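Local coordinates for CrtC domain-containing protein (Fusarium vanettenii 77-13-4, PDB 7A0T) that is of unconfirmed function but, as a secreted-type protein built from two lipocalin-like domains of the CrtC family, probably binds or transforms a hydrophobic small molecule, at residues Ser58-Ser63 with Leu76-Asp81; Leu133-Ser138 with Asp148-Ala153; Lys24-Lys29 with Asn70-Val75. All coordinates share one frame; numbering follows the deposited sequence. Where two conformers were deposited one is given.

Contact 1 (Ser58-Ser63 with Leu76-Asp81); sequences SWWSSS and LAHYLD
Trp59 gives up the most surface here. Its CE3 comes within 3.7 Å of Tyr79 CD1, and the two side chains run alongside each other in the same direction. The ring planes are turned 61° apart, an oblique meeting. The outer rim of the indole reaches Asp81 CB, while its NE1 donates to the backbone oxygen of Gln51 and Arg207 makes a cation-pi contact with it. On the backbone, Trp59 and Tyr79 form a hydrogen-bonded antiparallel pair, Trp59 N to Tyr79 O at 3.0 Å and Tyr79 N to Trp59 O at 2.9 Å. Strands 58-66 and 72-81 are the two arms of a beta hairpin, continued by strand 202-210 beyond the first arm and strand 86-94 beyond the second. His78 lies on the other face, with Trp60 and Ser58. With CG anti to the backbone N (chi1 177°), the imidazole lies along the neighbouring strand, and Ser58 OG meets NE2 at the ring edge, 2.8 Å away, in a hydrogen bond; ND1 bonds to Arg89 NE. The edge of Trp60 points at the imidazole face, CD1 to His78 CG 3.6 Å. Further along that face Leu76 presses its CD2 methyl against Ser62 CB at 3.5 Å, a tight carbon contact.

Contact 2 (Leu133-Ser138 with Asp148-Ala153); sequences LSKLRS and DITYDA
Leu136 and Tyr151 form a hydrogen-bonded pair in the antiparallel beta hairpin of strands 135-141 and 146-152, part of the CrtC N-terminal lipocalin domain. Backbone bonds come first: Leu136 and Tyr151 exchange N-H and carbonyl in both directions, Ser138 and Ile149 do the same, and Ala153 N adds a 3.1 Å bond to Ser134 O. Packing gathers round the Tyr151 ring. Its CG sits between backbone N and carbonyl carbon (chi1 38°), which swings the ring across to the opposite strand, where Leu136 CB touches CE2 at 3.5 Å. A polar neighbour, Leu136 O, lies over one ring face near the rim. The charged side chains project from the other face of the sheet. Arg137 NH1 makes a salt bridge to Asp148 OD1 at 2.8 Å, on the syn side but 26° out of the carboxylate plane, with the oxygen in the guanidinium plane, while NE is engaged by Glu128. The Thr150 methyl CG2 lies over one face of the guanidinium, 3.6 Å from CZ. Lys135 runs beside Asp152 toward its carboxylate, but the modelled separation is too short to trust and the lysine has a second conformer. Back on the Tyr151 face, Ser138 OG is held by two hydroxyls, one being Ser61 OG of the neighbouring hairpin and the other Tyr151 OH, 2.9 Å away at the phenol edge.

Contact 3 (Lys24-Lys29 with Asn70-Val75); sequences KKFPFK and NEQYVV
Lys25 and Gln72 are the closest backbone neighbours, CA to CA 7.3 Å, where the irregular N-terminal segment 24-29 passes the start of strand 72-81 at 76° between end-to-end directions. Too far apart for backbone pairing, the two segments are joined chiefly by the Gln72 side chain. Its extended arm presents the amide to the main chain of Phe26: OE1 accepts from Phe26 N at 2.8 Å, in the carbonyl plane on a lone pair, and NE2 donates to Phe26 O at 3.0 Å with the acceptor almost exactly in the amide plane. This two-point grip fixes the rotation of the amide and settles which end is oxygen. NE2 also bonds to Thr66 OG1, and a water donates to both OE1 and Lys24 O. Just past Phe26 the chain makes an inverse gamma turn centred on Pro27, bringing Phe28 back toward the strand, with CD2 at 3.7 Å from Gln72 NE2. Phe26 and Phe28 also reach the eight-stranded C-terminal lipocalin-like barrel, meeting Phe321 and Tyr336 in edge-to-face pairs, so the segment spans both halves of the molecule. Closer to solvent, Lys25 bends at chi2 (-66°) and runs out to the turn before the strand. There NZ donates to Asn70 O at 2.7 Å, and CE passes 3.6 Å from Asn70 ND2.

How the contacts relate
Contact 1 is the most central of the three, about 7 Å from the centre of the chain; contacts 2 and 3 lie about 15 and 17 Å out, measured between centres, and are only partly buried. Contacts 1 and 2 are both antiparallel hairpins, and they pack through the face of Ser61 and Ala77 against that of Ser138 and Tyr151. Contact 3 shares strand 72-81 with contact 1 and uses its beginning; where the two meet, Val75 O probably accepts from Ser63 N, while Val75 also packs on Ile149 of contact 2. Chemistry follows position: buried indole, phenol and imidazole rings in contact 1, ion pairs on the outer face of contact 2, and a glutamine bridging irregular chain in contact 3.

Contact 1 (Ser58-Ser63 with Leu76-Asp81)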
loop_
_atom_site.group_PDB
_atom_site.type_symbol
_atom_site.label_atom_id
_atom_site.label_comp_id
_atom_site.label_asym_id
_atom_site.label_seq_id
_atom_site.Cartn_x
_atom_site.Cartn_y
_atom_site.Cartn_z
ATOM N N SER A 58 -4.399 6.838 -8.590
ATOM C CA SER A 58 -3.561 5.687 -8.284
ATOM C C SER A 58 -4.386 4.527 -7.733
ATOM O O SER A 58 -5.310 4.726 -6.939
ATOM C CB SER A 58 -2.481 6.109 -7.271
ATOM O OG SER A 58 -1.706 5.016 -6.855
ATOM N N TRP A 59 -4.063 3.311 -8.179
ATOM C CA TRP A 59 -4.708 2.092 -7.715
ATOM C C TRP A 59 -3.603 1.119 -7.312
ATOM O O TRP A 59 -2.645 0.930 -8.068
ATOM C CB TRP A 59 -5.593 1.482 -8.808
ATOM C CG TRP A 59 -6.710 2.356 -9.344
ATOM C CD1 TRP A 59 -8.038 2.297 -8.998
ATOM C CD2 TRP A 59 -6.610 3.371 -10.351
ATOM N NE1 TRP A 59 -8.758 3.226 -9.705
ATOM C CE2 TRP A 59 -7.914 3.888 -10.557
ATOM C CE3 TRP A 59 -5.548 3.891 -11.108
ATOM C CZ2 TRP A 59 -8.184 4.909 -11.477
ATOM C CZ3 TRP A 59 -5.817 4.902 -12.030
ATOM C CH2 TRP A 59 -7.129 5.399 -12.205
ATOM N N TRP A 60 -3.739 0.485 -6.143
ATOM C CA TRP A 60 -2.593 -0.137 -5.491
ATOM C C TRP A 60 -3.037 -1.288 -4.596
ATOM O O TRP A 60 -4.019 -1.159 -3.865
ATOM C CB TRP A 60 -1.849 0.925 -4.673
ATOM C CG TRP A 60 -0.509 0.594 -4.020
ATOM C CD1 TRP A 60 0.734 0.989 -4.453
ATOM C CD2 TRP A 60 -0.294 -0.087 -2.764
ATOM N NE1 TRP A 60 1.708 0.569 -3.557
ATOM C CE2 TRP A 60 1.103 -0.088 -2.516
ATOM C CE3 TRP A 60 -1.142 -0.687 -1.828
ATOM C CZ2 TRP A 60 1.664 -0.685 -1.380
ATOM C CZ3 TRP A 60 -0.587 -1.285 -0.703
ATOM C CH2 TRP A 60 0.805 -1.281 -0.491
ATOM N N SER A 61 -2.281 -2.389 -4.615
ATOM C CA SER A 61 -2.553 -3.507 -3.718
ATOM C C SER A 61 -1.259 -4.153 -3.222
ATOM O O SER A 61 -0.291 -4.268 -3.970
ATOM C CB SER A 61 -3.453 -4.563 -4.411
ATOM O OG SER A 61 -2.775 -5.232 -5.493
ATOM N N SER A 62 -1.262 -4.578 -1.953
ATOM C CA SER A 62 -0.234 -5.436 -1.373
ATOM C C SER A 62 -0.918 -6.658 -0.776
ATOM O O SER A 62 -1.718 -6.521 0.154
ATOM C CB SER A 62 0.577 -4.710 -0.284
ATOM O OG SER A 62 -0.218 -4.299 0.833
ATOM N N SER A 63 -0.598 -7.847 -1.293
ATOM C CA SER A 63 -1.211 -9.090 -0.834
ATOM C C SER A 63 -0.232 -9.872 0.039
ATOM O O SER A 63 0.907 -10.131 -0.364
ATOM C CB SER A 63 -1.663 -9.940 -2.026
ATOM O OG SER A 63 -2.664 -9.274 -2.794
ATOM N N LEU A 76 3.008 -7.111 -4.749
ATOM C CA LEU A 76 2.580 -5.736 -4.959
ATOM C C LEU A 76 2.124 -5.539 -6.400
ATOM O O LEU A 76 2.642 -6.176 -7.323
ATOM C CB LEU A 76 3.720 -4.757 -4.653
ATOM C CG LEU A 76 4.432 -4.941 -3.315
ATOM C CD1 LEU A 76 5.402 -3.809 -3.082
ATOM C CD2 LEU A 76 3.458 -5.033 -2.169
ATOM N N ALA A 77 1.139 -4.660 -6.578
ATOM C CA ALA A 77 0.649 -4.257 -7.890
ATOM C C ALA A 77 0.246 -2.791 -7.814
ATOM O O ALA A 77 -0.342 -2.348 -6.820
ATOM C CB ALA A 77 -0.542 -5.111 -8.344
ATOM N N HIS A 78 0.557 -2.032 -8.854
ATOM C CA HIS A 78 0.309 -0.599 -8.749
ATOM C C HIS A 78 0.181 -0.010 -10.138
ATOM O O HIS A 78 1.083 -0.177 -10.963
ATOM C CB HIS A 78 1.430 0.115 -7.982
ATOM C CG HIS A 78 1.253 1.601 -7.922
ATOM N ND1 HIS A 78 2.307 2.482 -8.022
ATOM C CD2 HIS A 78 0.139 2.360 -7.801
ATOM C CE1 HIS A 78 1.852 3.722 -7.953
ATOM N NE2 HIS A 78 0.541 3.676 -7.812
ATOM N N TYR A 79 -0.930 0.676 -10.385
ATOM C CA TYR A 79 -1.134 1.420 -11.625
ATOM C C TYR A 79 -1.247 2.901 -11.296
ATOM O O TYR A 79 -1.965 3.277 -10.367
ATOM C CB TYR A 79 -2.386 0.939 -12.362
ATOM C CG TYR A 79 -2.608 1.632 -13.683
ATOM C CD1 TYR A 79 -3.179 2.895 -13.733
ATOM C CD2 TYR A 79 -2.235 1.034 -14.881
ATOM C CE1 TYR A 79 -3.384 3.548 -14.938
ATOM C CE2 TYR A 79 -2.444 1.683 -16.105
ATOM C CZ TYR A 79 -3.019 2.944 -16.118
ATOM O OH TYR A 79 -3.250 3.617 -17.316
ATOM N N LEU A 80 -0.553 3.744 -12.064
ATOM C CA LEU A 80 -0.618 5.186 -11.884
ATOM C C LEU A 80 -0.983 5.861 -13.197
ATOM O O LEU A 80 -0.361 5.600 -14.231
ATOM C CB LEU A 80 0.720 5.757 -11.386
ATOM C CG LEU A 80 0.727 7.271 -11.177
ATOM C CD1 LEU A 80 -0.097 7.659 -9.939
ATOM C CD2 LEU A 80 2.151 7.815 -11.064
ATOM N N ASP A 81 -1.956 6.759 -13.141
ATOM C CA ASP A 81 -2.265 7.649 -14.245
ATOM C C ASP A 81 -1.708 9.035 -13.939
ATOM O O ASP A 81 -1.909 9.561 -12.844
ATOM C CB ASP A 81 -3.770 7.735 -14.488
ATOM C CG ASP A 81 -4.096 8.679 -15.639
ATOM O OD1 ASP A 81 -3.964 8.254 -16.813
ATOM O OD2 ASP A 81 -4.417 9.856 -15.368
#

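Contact 2 (Leu133-Ser138 with Asp148-Ala153)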
loop_
_atom_site.group_PDB
_atom_site.type_symbol
_atom_site.label_atom_id
_atom_site.label_comp_id
_atom_site.label_asym_id
_atom_site.label_seq_id
_atom_site.Cartn_x
_atom_site.Cartn_y
_atom_site.Cartn_z
ATOM N N LEU A 133 -16.156 -2.337 -6.873
ATOM C CA LEU A 133 -15.511 -2.315 -5.566
ATOM C C LEU A 133 -15.514 -3.661 -4.843
ATOM O O LEU A 133 -14.504 -4.038 -4.242
ATOM C CB LEU A 133 -16.202 -1.275 -4.671
ATOM C CG LEU A 133 -15.801 -1.273 -3.192
ATOM C CD1 LEU A 133 -14.517 -0.451 -3.004
ATOM C CD2 LEU A 133 -16.933 -0.748 -2.322
ATOM N N SER A 134 -16.635 -4.384 -4.875
ATOM C CA SER A 134 -16.787 -5.580 -4.036
ATOM C C SER A 134 -15.871 -6.727 -4.453
ATOM O O SER A 134 -15.510 -7.556 -3.608
ATOM C CB SER A 134 -18.239 -6.055 -4.061
ATOM O OG SER A 134 -19.105 -5.059 -3.545
ATOM N N LYS A 135 -15.521 -6.830 -5.738
ATOM C CA LYS A 135 -14.616 -7.872 -6.218
ATOM C C LYS A 135 -13.613 -7.241 -7.169
ATOM O O LYS A 135 -13.998 -6.630 -8.171
ATOM C CB LYS A 135 -15.382 -9.005 -6.909
ATOM C CG LYS A 135 -14.505 -9.944 -7.724
ATOM C CD LYS A 135 -13.502 -10.714 -6.878
ATOM C CE LYS A 135 -13.867 -12.189 -6.784
ATOM N NZ LYS A 135 -14.817 -12.484 -5.668
ATOM N N LEU A 136 -12.324 -7.388 -6.852
ATOM C CA LEU A 136 -11.250 -6.724 -7.578
ATOM C C LEU A 136 -10.176 -7.737 -7.960
ATOM O O LEU A 136 -10.129 -8.857 -7.445
ATOM C CB LEU A 136 -10.654 -5.584 -6.734
ATOM C CG LEU A 136 -11.634 -4.524 -6.221
ATOM C CD1 LEU A 136 -10.986 -3.675 -5.092
ATOM C CD2 LEU A 136 -12.101 -3.602 -7.335
ATOM N N ARG A 137 -9.297 -7.338 -8.875
ATOM C CA ARG A 137 -8.288 -8.250 -9.406
ATOM C C ARG A 137 -7.002 -7.482 -9.695
ATOM O O ARG A 137 -7.047 -6.431 -10.339
ATOM C CB ARG A 137 -8.804 -8.927 -10.686
ATOM C CG ARG A 137 -7.901 -10.023 -11.235
ATOM C CD ARG A 137 -8.308 -10.440 -12.645
ATOM N NE ARG A 137 -9.608 -11.102 -12.645
ATOM C CZ ARG A 137 -9.794 -12.391 -12.397
ATOM N NH1 ARG A 137 -8.763 -13.178 -12.147
ATOM N NH2 ARG A 137 -11.017 -12.892 -12.405
ATOM N N SER A 138 -5.871 -7.987 -9.209
ATOM C CA SER A 138 -4.549 -7.522 -9.623
ATOM C C SER A 138 -3.877 -8.669 -10.361
ATOM O O SER A 138 -3.842 -9.798 -9.855
ATOM C CB SER A 138 -3.691 -7.073 -8.435
ATOM O OG SER A 138 -4.179 -5.881 -7.842
ATOM N N ASP A 148 -2.160 -13.697 -10.608
ATOM C CA ASP A 148 -3.550 -13.380 -10.914
ATOM C C ASP A 148 -4.322 -13.481 -9.598
ATOM O O ASP A 148 -4.688 -14.588 -9.188
ATOM C CB ASP A 148 -4.085 -14.335 -11.969
ATOM C CG ASP A 148 -5.439 -13.926 -12.490
ATOM O OD1 ASP A 148 -5.994 -12.927 -11.981
ATOM O OD2 ASP A 148 -5.954 -14.611 -13.401
ATOM N N ILE A 149 -4.558 -12.331 -8.949
ATOM C CA ILE A 149 -5.032 -12.273 -7.558
ATOM C C ILE A 149 -6.365 -11.532 -7.499
ATOM O O ILE A 149 -6.458 -10.372 -7.917
ATOM C CB ILE A 149 -4.010 -11.582 -6.643
ATOM C CG1 ILE A 149 -2.634 -12.214 -6.804
ATOM C CG2 ILE A 149 -4.483 -11.629 -5.179
ATOM C CD1 ILE A 149 -1.505 -11.432 -6.089
ATOM N N THR A 150 -7.386 -12.177 -6.953
ATOM C CA THR A 150 -8.644 -11.496 -6.699
ATOM C C THR A 150 -8.819 -11.268 -5.202
ATOM O O THR A 150 -8.231 -11.975 -4.374
ATOM C CB THR A 150 -9.840 -12.281 -7.263
ATOM O OG1 THR A 150 -9.923 -13.570 -6.637
ATOM C CG2 THR A 150 -9.668 -12.463 -8.758
ATOM N N TYR A 151 -9.606 -10.246 -4.857
ATOM C CA TYR A 151 -9.844 -9.929 -3.455
ATOM C C TYR A 151 -11.199 -9.246 -3.327
ATOM O O TYR A 151 -11.630 -8.518 -4.231
ATOM C CB TYR A 151 -8.704 -9.084 -2.833
ATOM C CG TYR A 151 -8.110 -8.032 -3.755
ATOM C CD1 TYR A 151 -7.199 -8.381 -4.746
ATOM C CD2 TYR A 151 -8.463 -6.687 -3.629
ATOM C CE1 TYR A 151 -6.678 -7.427 -5.604
ATOM C CE2 TYR A 151 -7.923 -5.721 -4.476
ATOM C CZ TYR A 151 -7.041 -6.102 -5.461
ATOM O OH TYR A 151 -6.526 -5.159 -6.317
ATOM N N ASP A 152 -11.896 -9.558 -2.233
ATOM C CA ASP A 152 -13.240 -9.062 -1.963
ATOM C C ASP A 152 -13.180 -8.050 -0.823
ATOM O O ASP A 152 -12.407 -8.218 0.129
ATOM C CB ASP A 152 -14.214 -10.201 -1.577
ATOM C CG ASP A 152 -14.244 -11.354 -2.593
ATOM O OD1 ASP A 152 -14.309 -11.099 -3.812
ATOM O OD2 ASP A 152 -14.210 -12.531 -2.165
ATOM N N ALA A 153 -14.045 -7.037 -0.890
ATOM C CA ALA A 153 -14.029 -5.922 0.060
ATOM C C ALA A 153 -14.751 -6.310 1.353
ATOM O O ALA A 153 -15.789 -5.754 1.717
ATOM C CB ALA A 153 -14.662 -4.685 -0.563
#

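Contact 3 (Lys24-Lys29 with Asn70-Val75)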
loop_
_atom_site.group_PDB
_atom_site.type_symbol
_atom_site.label_atom_id
_atom_site.label_comp_id
_atom_site.label_asym_id
_atom_site.label_seq_id
_atom_site.Cartn_x
_atom_site.Cartn_y
_atom_site.Cartn_z
ATOM N N LYS A 24 9.993 -18.298 10.114
ATOM C CA LYS A 24 8.687 -18.298 10.777
ATOM C C LYS A 24 7.592 -17.840 9.826
ATOM O O LYS A 24 7.872 -17.191 8.803
ATOM C CB LYS A 24 8.701 -17.397 12.017
ATOM C CG LYS A 24 8.659 -15.897 11.714
ATOM C CD LYS A 24 7.286 -15.306 12.011
ATOM C CE LYS A 24 7.331 -14.345 13.190
ATOM N NZ LYS A 24 8.019 -13.070 12.849
ATOM N N LYS A 25 6.347 -18.172 10.177
ATOM C CA LYS A 25 5.175 -17.858 9.370
ATOM C C LYS A 25 4.387 -16.717 10.003
ATOM O O LYS A 25 4.291 -16.616 11.232
ATOM C CB LYS A 25 4.272 -19.082 9.208
ATOM C CG LYS A 25 4.987 -20.318 8.690
ATOM C CD LYS A 25 5.484 -20.154 7.265
ATOM C CE LYS A 25 6.308 -21.359 6.832
ATOM N NZ LYS A 25 6.631 -21.312 5.381
ATOM N N PHE A 26 3.834 -15.856 9.161
ATOM C CA PHE A 26 3.057 -14.792 9.776
ATOM C C PHE A 26 1.583 -15.169 9.804
ATOM O O PHE A 26 1.123 -15.943 8.958
ATOM C CB PHE A 26 3.251 -13.474 9.009
ATOM C CG PHE A 26 4.661 -12.989 9.029
ATOM C CD1 PHE A 26 5.096 -12.125 10.024
ATOM C CD2 PHE A 26 5.579 -13.446 8.090
ATOM C CE1 PHE A 26 6.420 -11.696 10.061
ATOM C CE2 PHE A 26 6.895 -13.027 8.124
ATOM C CZ PHE A 26 7.318 -12.150 9.113
ATOM N N PRO A 27 0.823 -14.637 10.778
ATOM C CA PRO A 27 -0.620 -14.926 10.875
ATOM C C PRO A 27 -1.471 -14.071 9.934
ATOM O O PRO A 27 -2.382 -13.357 10.361
ATOM C CB PRO A 27 -0.911 -14.615 12.351
ATOM C CG PRO A 27 0.043 -13.460 12.668
ATOM C CD PRO A 27 1.294 -13.753 11.868
ATOM N N PHE A 28 -1.175 -14.135 8.634
ATOM C CA PHE A 28 -2.029 -13.491 7.642
ATOM C C PHE A 28 -3.421 -14.126 7.674
ATOM O O PHE A 28 -3.554 -15.343 7.811
ATOM C CB PHE A 28 -1.449 -13.638 6.233
ATOM C CG PHE A 28 -0.044 -13.102 6.058
ATOM C CD1 PHE A 28 0.429 -12.041 6.806
ATOM C CD2 PHE A 28 0.790 -13.662 5.107
ATOM C CE1 PHE A 28 1.709 -11.561 6.615
ATOM C CE2 PHE A 28 2.061 -13.186 4.908
ATOM C CZ PHE A 28 2.530 -12.141 5.669
ATOM N N LYS A 29 -4.457 -13.305 7.538
ATOM C CA LYS A 29 -5.837 -13.780 7.527
ATOM C C LYS A 29 -6.746 -12.607 7.167
ATOM O O LYS A 29 -6.391 -11.463 7.409
ATOM C CB LYS A 29 -6.243 -14.378 8.888
ATOM C CG LYS A 29 -6.327 -13.359 10.015
ATOM C CD LYS A 29 -6.656 -14.030 11.346
ATOM C CE LYS A 29 -5.540 -14.968 11.765
ATOM N NZ LYS A 29 -5.540 -15.232 13.237
ATOM N N ASN A 70 1.978 -23.959 2.158
ATOM C CA ASN A 70 2.503 -23.244 3.322
ATOM C C ASN A 70 3.678 -22.319 2.998
ATOM O O ASN A 70 4.412 -21.916 3.903
ATOM C CB ASN A 70 2.893 -24.207 4.451
ATOM C CG ASN A 70 2.803 -23.561 5.826
ATOM O OD1 ASN A 70 1.912 -22.748 6.085
ATOM N ND2 ASN A 70 3.733 -23.909 6.710
ATOM N N GLU A 71 3.878 -21.947 1.739
ATOM C CA GLU A 71 4.844 -20.899 1.428
ATOM C C GLU A 71 4.183 -19.530 1.588
ATOM O O GLU A 71 2.984 -19.370 1.342
ATOM C CB GLU A 71 5.381 -21.055 0.001
ATOM C CG GLU A 71 6.454 -22.143 -0.195
ATOM C CD GLU A 71 7.281 -21.929 -1.465
ATOM O OE1 GLU A 71 6.711 -21.522 -2.502
ATOM O OE2 GLU A 71 8.511 -22.147 -1.424
ATOM N N GLN A 72 4.973 -18.534 1.994
ATOM C CA GLN A 72 4.463 -17.174 2.157
ATOM C C GLN A 72 5.180 -16.185 1.240
ATOM O O GLN A 72 6.401 -16.255 1.047
ATOM C CB GLN A 72 4.552 -16.709 3.619
ATOM C CG GLN A 72 3.638 -17.509 4.530
ATOM C CD GLN A 72 3.461 -16.906 5.895
ATOM O OE1 GLN A 72 4.423 -16.497 6.530
ATOM N NE2 GLN A 72 2.214 -16.862 6.368
ATOM N N TYR A 73 4.392 -15.261 0.688
ATOM C CA TYR A 73 4.848 -14.254 -0.255
ATOM C C TYR A 73 4.173 -12.923 0.060
ATOM O O TYR A 73 3.111 -12.867 0.685
ATOM C CB TYR A 73 4.531 -14.637 -1.710
ATOM C CG TYR A 73 5.281 -15.837 -2.246
ATOM C CD1 TYR A 73 4.818 -17.124 -2.020
ATOM C CD2 TYR A 73 6.431 -15.678 -3.008
ATOM C CE1 TYR A 73 5.490 -18.225 -2.518
ATOM C CE2 TYR A 73 7.121 -16.772 -3.501
ATOM C CZ TYR A 73 6.642 -18.046 -3.255
ATOM O OH TYR A 73 7.306 -19.152 -3.746
ATOM N N VAL A 74 4.797 -11.847 -0.401
ATOM C CA VAL A 74 4.193 -10.522 -0.433
ATOM C C VAL A 74 4.257 -10.050 -1.873
ATOM O O VAL A 74 5.351 -9.980 -2.456
ATOM C CB VAL A 74 4.911 -9.534 0.501
ATOM C CG1 VAL A 74 4.387 -8.121 0.292
ATOM C CG2 VAL A 74 4.724 -9.943 1.932
ATOM N N VAL A 75 3.099 -9.710 -2.440
ATOM C CA VAL A 75 2.971 -9.369 -3.856
ATOM C C VAL A 75 2.352 -7.980 -3.986
ATOM O O VAL A 75 1.287 -7.711 -3.421
ATOM C CB VAL A 75 2.126 -10.421 -4.597
ATOM C CG1 VAL A 75 1.954 -10.051 -6.086
ATOM C CG2 VAL A 75 2.745 -11.798 -4.417
HETATM O O HOH W 1 7.131 -16.800 6.233
#